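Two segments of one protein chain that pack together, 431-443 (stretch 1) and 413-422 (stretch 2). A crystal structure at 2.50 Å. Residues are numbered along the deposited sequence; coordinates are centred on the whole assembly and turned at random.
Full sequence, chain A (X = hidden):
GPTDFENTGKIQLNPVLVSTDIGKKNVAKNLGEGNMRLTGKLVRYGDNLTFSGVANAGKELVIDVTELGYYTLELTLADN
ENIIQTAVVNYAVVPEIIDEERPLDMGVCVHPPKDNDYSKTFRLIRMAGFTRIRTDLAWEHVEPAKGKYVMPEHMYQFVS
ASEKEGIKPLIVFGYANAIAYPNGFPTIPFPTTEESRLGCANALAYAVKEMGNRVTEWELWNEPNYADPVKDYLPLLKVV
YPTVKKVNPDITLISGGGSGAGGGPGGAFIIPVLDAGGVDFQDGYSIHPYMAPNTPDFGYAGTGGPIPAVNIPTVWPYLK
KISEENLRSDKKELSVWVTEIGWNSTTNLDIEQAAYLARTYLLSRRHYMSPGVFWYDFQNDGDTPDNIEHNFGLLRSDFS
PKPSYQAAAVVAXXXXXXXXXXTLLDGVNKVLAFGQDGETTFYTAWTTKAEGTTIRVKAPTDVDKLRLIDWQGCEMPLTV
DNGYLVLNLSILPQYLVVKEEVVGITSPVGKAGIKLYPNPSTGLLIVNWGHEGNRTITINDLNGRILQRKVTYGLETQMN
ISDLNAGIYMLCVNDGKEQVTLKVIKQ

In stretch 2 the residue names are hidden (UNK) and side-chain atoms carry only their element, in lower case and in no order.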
# COMPACT_ATOMS: atom_id res chain seq x y z
N VAL A 431 -19.29 -12.20 -1.73
CA VAL A 431 -20.06 -11.28 -0.90
C VAL A 431 -19.63 -11.51 0.55
O VAL A 431 -19.85 -12.59 1.09
CB VAL A 431 -21.59 -11.46 -1.04
CG1 VAL A 431 -22.34 -10.42 -0.21
CG2 VAL A 431 -22.01 -11.36 -2.51
N LEU A 432 -19.00 -10.51 1.15
CA LEU A 432 -18.35 -10.64 2.45
C LEU A 432 -18.88 -9.57 3.40
O LEU A 432 -19.11 -8.44 2.98
CB LEU A 432 -16.83 -10.46 2.30
CG LEU A 432 -16.12 -11.22 1.18
CD1 LEU A 432 -14.68 -10.73 1.06
CD2 LEU A 432 -16.16 -12.71 1.44
N ALA A 433 -19.05 -9.94 4.67
CA ALA A 433 -19.54 -9.02 5.71
C ALA A 433 -18.42 -8.68 6.70
O ALA A 433 -17.68 -9.56 7.13
CB ALA A 433 -20.71 -9.64 6.44
N PHE A 434 -18.32 -7.40 7.04
CA PHE A 434 -17.38 -6.92 8.05
C PHE A 434 -18.15 -6.14 9.10
O PHE A 434 -19.29 -5.73 8.86
CB PHE A 434 -16.31 -6.03 7.41
CG PHE A 434 -15.40 -6.76 6.48
CD1 PHE A 434 -14.17 -7.24 6.92
CD2 PHE A 434 -15.77 -6.99 5.16
CE1 PHE A 434 -13.32 -7.92 6.05
CE2 PHE A 434 -14.93 -7.67 4.29
CZ PHE A 434 -13.70 -8.14 4.74
N GLY A 435 -17.54 -5.92 10.25
CA GLY A 435 -18.24 -5.29 11.35
C GLY A 435 -17.46 -5.04 12.62
O GLY A 435 -16.24 -5.18 12.66
N GLN A 436 -18.20 -4.66 13.66
CA GLN A 436 -17.64 -4.22 14.93
C GLN A 436 -18.35 -4.95 16.07
O GLN A 436 -19.58 -4.96 16.12
CB GLN A 436 -17.84 -2.72 15.08
CG GLN A 436 -17.00 -2.06 16.16
CD GLN A 436 -17.14 -0.54 16.16
OE1 GLN A 436 -18.08 0.02 15.59
NE2 GLN A 436 -16.19 0.14 16.81
N ASP A 437 -17.57 -5.59 16.94
CA ASP A 437 -18.07 -6.19 18.19
C ASP A 437 -19.33 -7.06 18.01
O ASP A 437 -20.26 -7.01 18.83
CB ASP A 437 -18.29 -5.07 19.23
CG ASP A 437 -17.00 -4.29 19.57
OD1 ASP A 437 -15.90 -4.68 19.11
OD2 ASP A 437 -17.08 -3.27 20.31
N GLY A 438 -19.36 -7.84 16.93
CA GLY A 438 -20.47 -8.76 16.64
C GLY A 438 -21.54 -8.29 15.65
O GLY A 438 -22.30 -9.11 15.14
N GLU A 439 -21.60 -6.98 15.38
CA GLU A 439 -22.60 -6.40 14.47
C GLU A 439 -21.97 -6.03 13.12
O GLU A 439 -20.91 -5.42 13.08
CB GLU A 439 -23.22 -5.14 15.07
CG GLU A 439 -24.07 -5.38 16.32
CD GLU A 439 -24.70 -4.09 16.83
OE1 GLU A 439 -25.47 -3.46 16.06
OE2 GLU A 439 -24.42 -3.70 17.98
N THR A 440 -22.66 -6.39 12.03
CA THR A 440 -22.20 -6.10 10.67
C THR A 440 -22.39 -4.62 10.34
O THR A 440 -23.49 -4.09 10.51
CB THR A 440 -22.95 -6.99 9.65
OG1 THR A 440 -22.64 -8.36 9.91
CG2 THR A 440 -22.58 -6.65 8.21
N THR A 441 -21.32 -3.97 9.86
CA THR A 441 -21.35 -2.54 9.51
C THR A 441 -21.36 -2.28 7.99
O THR A 441 -21.90 -1.27 7.55
CB THR A 441 -20.17 -1.77 10.13
OG1 THR A 441 -18.92 -2.29 9.64
CG2 THR A 441 -20.21 -1.86 11.65
N PHE A 442 -20.75 -3.17 7.21
CA PHE A 442 -20.88 -3.13 5.75
C PHE A 442 -20.65 -4.50 5.10
O PHE A 442 -20.06 -5.40 5.70
CB PHE A 442 -19.93 -2.08 5.14
CG PHE A 442 -18.49 -2.51 5.06
CD1 PHE A 442 -17.64 -2.38 6.15
CD2 PHE A 442 -17.97 -3.01 3.87
CE1 PHE A 442 -16.31 -2.77 6.07
CE2 PHE A 442 -16.64 -3.40 3.79
CZ PHE A 442 -15.81 -3.28 4.89
N TYR A 443 -21.15 -4.63 3.87
CA TYR A 443 -20.90 -5.79 3.01
C TYR A 443 -20.13 -5.32 1.80
O TYR A 443 -20.37 -4.21 1.33
CB TYR A 443 -22.22 -6.43 2.55
CG TYR A 443 -23.18 -6.75 3.66
CD1 TYR A 443 -24.02 -5.76 4.19
CD2 TYR A 443 -23.26 -8.03 4.20
CE1 TYR A 443 -24.90 -6.04 5.22
CE2 TYR A 443 -24.14 -8.32 5.24
CZ TYR A 443 -24.96 -7.33 5.74
OH TYR A 443 -25.83 -7.60 6.77
N UNK A 413 -11.59 3.92 3.74
CA UNK A 413 -12.72 4.59 4.40
C UNK A 413 -13.84 3.64 4.85
O UNK A 413 -14.55 3.92 5.81
c UNK A 413 -13.32 5.68 3.50
o UNK A 413 -14.10 5.11 2.47
N UNK A 414 -13.99 2.52 4.14
CA UNK A 414 -15.00 1.51 4.46
C UNK A 414 -14.49 0.46 5.45
O UNK A 414 -15.19 0.15 6.41
c UNK A 414 -15.50 0.84 3.18
c UNK A 414 -16.54 1.71 2.44
c UNK A 414 -16.28 1.81 0.95
c UNK A 414 -17.94 1.21 2.74
N UNK A 415 -13.30 -0.09 5.20
CA UNK A 415 -12.69 -1.11 6.08
C UNK A 415 -12.49 -0.62 7.51
O UNK A 415 -12.86 -1.31 8.45
c UNK A 415 -11.66 -4.03 5.19
c UNK A 415 -9.90 -2.81 3.90
c UNK A 415 -11.32 -1.56 5.54
c UNK A 415 -11.28 -2.71 4.53
N UNK A 416 -11.90 0.57 7.64
CA UNK A 416 -11.51 1.12 8.93
C UNK A 416 -10.73 0.06 9.73
O UNK A 416 -9.74 -0.47 9.23
c UNK A 416 -12.74 1.66 9.69
c UNK A 416 -14.64 3.25 9.89
n UNK A 416 -16.47 3.87 8.33
c UNK A 416 -15.45 4.38 9.28
c UNK A 416 -13.54 2.74 8.97
N UNK A 417 -11.18 -0.28 10.95
CA UNK A 417 -10.62 -1.38 11.71
C UNK A 417 -11.70 -2.40 12.06
O UNK A 417 -11.63 -3.06 13.10
c UNK A 417 -8.67 -0.08 12.62
c UNK A 417 -9.94 -0.82 12.96
n UNK A 417 -7.67 -0.84 12.21
o UNK A 417 -8.59 1.14 12.69
N UNK A 418 -12.68 -2.55 11.17
CA UNK A 418 -13.74 -3.53 11.34
C UNK A 418 -13.19 -4.95 11.12
O UNK A 418 -12.31 -5.15 10.29
c UNK A 418 -15.92 -1.12 9.48
c UNK A 418 -16.86 -0.45 12.00
c UNK A 418 -15.65 -1.98 10.55
c UNK A 418 -14.89 -3.27 10.34
c UNK A 418 -17.10 0.39 10.92
c UNK A 418 -16.63 0.06 9.66
c UNK A 418 -16.15 -1.63 11.81
o UNK A 418 -17.81 1.55 11.11
N UNK A 419 -13.71 -5.90 11.88
CA UNK A 419 -13.30 -7.30 11.77
C UNK A 419 -14.28 -8.08 10.87
O UNK A 419 -15.44 -7.70 10.72
c UNK A 419 -12.13 -7.29 13.99
o UNK A 419 -14.46 -7.88 13.82
c UNK A 419 -13.20 -7.97 13.14
N UNK A 420 -13.78 -9.16 10.29
CA UNK A 420 -14.55 -9.98 9.36
C UNK A 420 -15.65 -10.75 10.09
O UNK A 420 -15.41 -11.35 11.13
c UNK A 420 -15.71 -13.80 6.19
c UNK A 420 -15.66 -12.47 5.81
c UNK A 420 -14.35 -11.95 7.77
c UNK A 420 -14.98 -11.55 6.60
c UNK A 420 -15.08 -14.21 7.36
c UNK A 420 -14.41 -13.29 8.14
c UNK A 420 -13.62 -10.95 8.62
N UNK A 421 -16.86 -10.73 9.52
CA UNK A 421 -18.04 -11.35 10.13
C UNK A 421 -18.40 -12.68 9.46
O UNK A 421 -18.46 -13.71 10.13
c UNK A 421 -19.10 -9.11 10.80
c UNK A 421 -19.25 -10.42 10.03
n UNK A 421 -18.09 -8.66 12.97
c UNK A 421 -19.04 -9.32 12.31
o UNK A 421 -19.85 -10.06 12.87
N UNK A 422 -18.63 -12.63 8.15
CA UNK A 422 -19.31 -13.73 7.46
C UNK A 422 -19.03 -13.75 5.96
O UNK A 422 -18.91 -12.69 5.33
o UNK A 422 -23.46 -15.40 9.04
c UNK A 422 -20.82 -13.58 7.67
c UNK A 422 -23.03 -14.65 8.13
o UNK A 422 -23.71 -13.72 7.63
c UNK A 422 -21.62 -14.86 7.63
O HOH W 1 -19.63 1.60 13.48
O HOH W 2 -14.24 -5.91 16.37
O HOH W 3 -24.34 -10.38 8.01

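Position 413 carries one carbon and then one oxygen. It lies in the helix and touches nothing on stretch 1. It is Ser-413.

Position 414 has four carbons, forked at the second. Its CB lies over one face of the Phe-442 ring, and its backbone O is 3.1 Å from CE1 of Phe-442. It is Leu-414.

Position 415 again has four carbons, forked at the second. Its CB points away, but the end of the side chain comes nearer to stretch 1. It is Leu-415; its CD2 is 4.3 Å from CE1 of Phe-434 and 4.2 Å from CZ of Phe-442.

Position 416 has four carbons in a row ending in nitrogen. It leaves the helix with positive phi and does not touch stretch 1. It is Lys-416.

Position 417 has two carbons, the second bearing one oxygen and one nitrogen. It too makes no contact with stretch 1. It is Asn-417.

Position 418 has one carbon, then a six-carbon ring bearing an oxygen. The ring lies beneath Thr-441, whose CB is 4.0 Å from its centroid. This is Tyr-418. Water 1 joins its OH (3.0 Å) to OE1 of Gln-436 (3.1 Å).

Position 419 has one carbon carrying one oxygen and one carbon. Its backbone pairs with Gly-435. It is Thr-419.

Position 420 has one carbon and a plain six-carbon ring. The ring turns its edge to the face of Phe-434, with centroids 5.6 Å apart and planes at 70°. It is Phe-420, and its CE1 is 4.2 Å from CB of Leu-432.

Position 421 has three carbons, the third bearing one oxygen and one nitrogen. The side chain runs past Gly-435. It is Gln-421; its CG is 3.6 Å from N of Gly-435, where an ideal CB would be tight against CG and would clash with O of Glu-439.

Position 422 has three carbons, the third bearing two oxygens. Its CB is 4.1 Å from CB of Ala-433. It is Glu-422.

The contact works as an antiparallel strand pairing with an aromatic cluster beside it. N of Gly-435 donates to O of Thr-419 at 2.8 Å, and N of Thr-419 returns to O of Gly-435 at 2.7 Å. A bulge then shifts the register by one. O of Ala-433 therefore receives N of Gln-421 at 2.8 Å and, weakly, N of Glu-422 at 3.4 Å. N of Ala-433 donates to O of Glu-422 at 2.8 Å. Phe-434 is held between Leu-415 and Phe-420 on opposite ring faces.

Stretch 2 (413-422) SLLKNYTFQE
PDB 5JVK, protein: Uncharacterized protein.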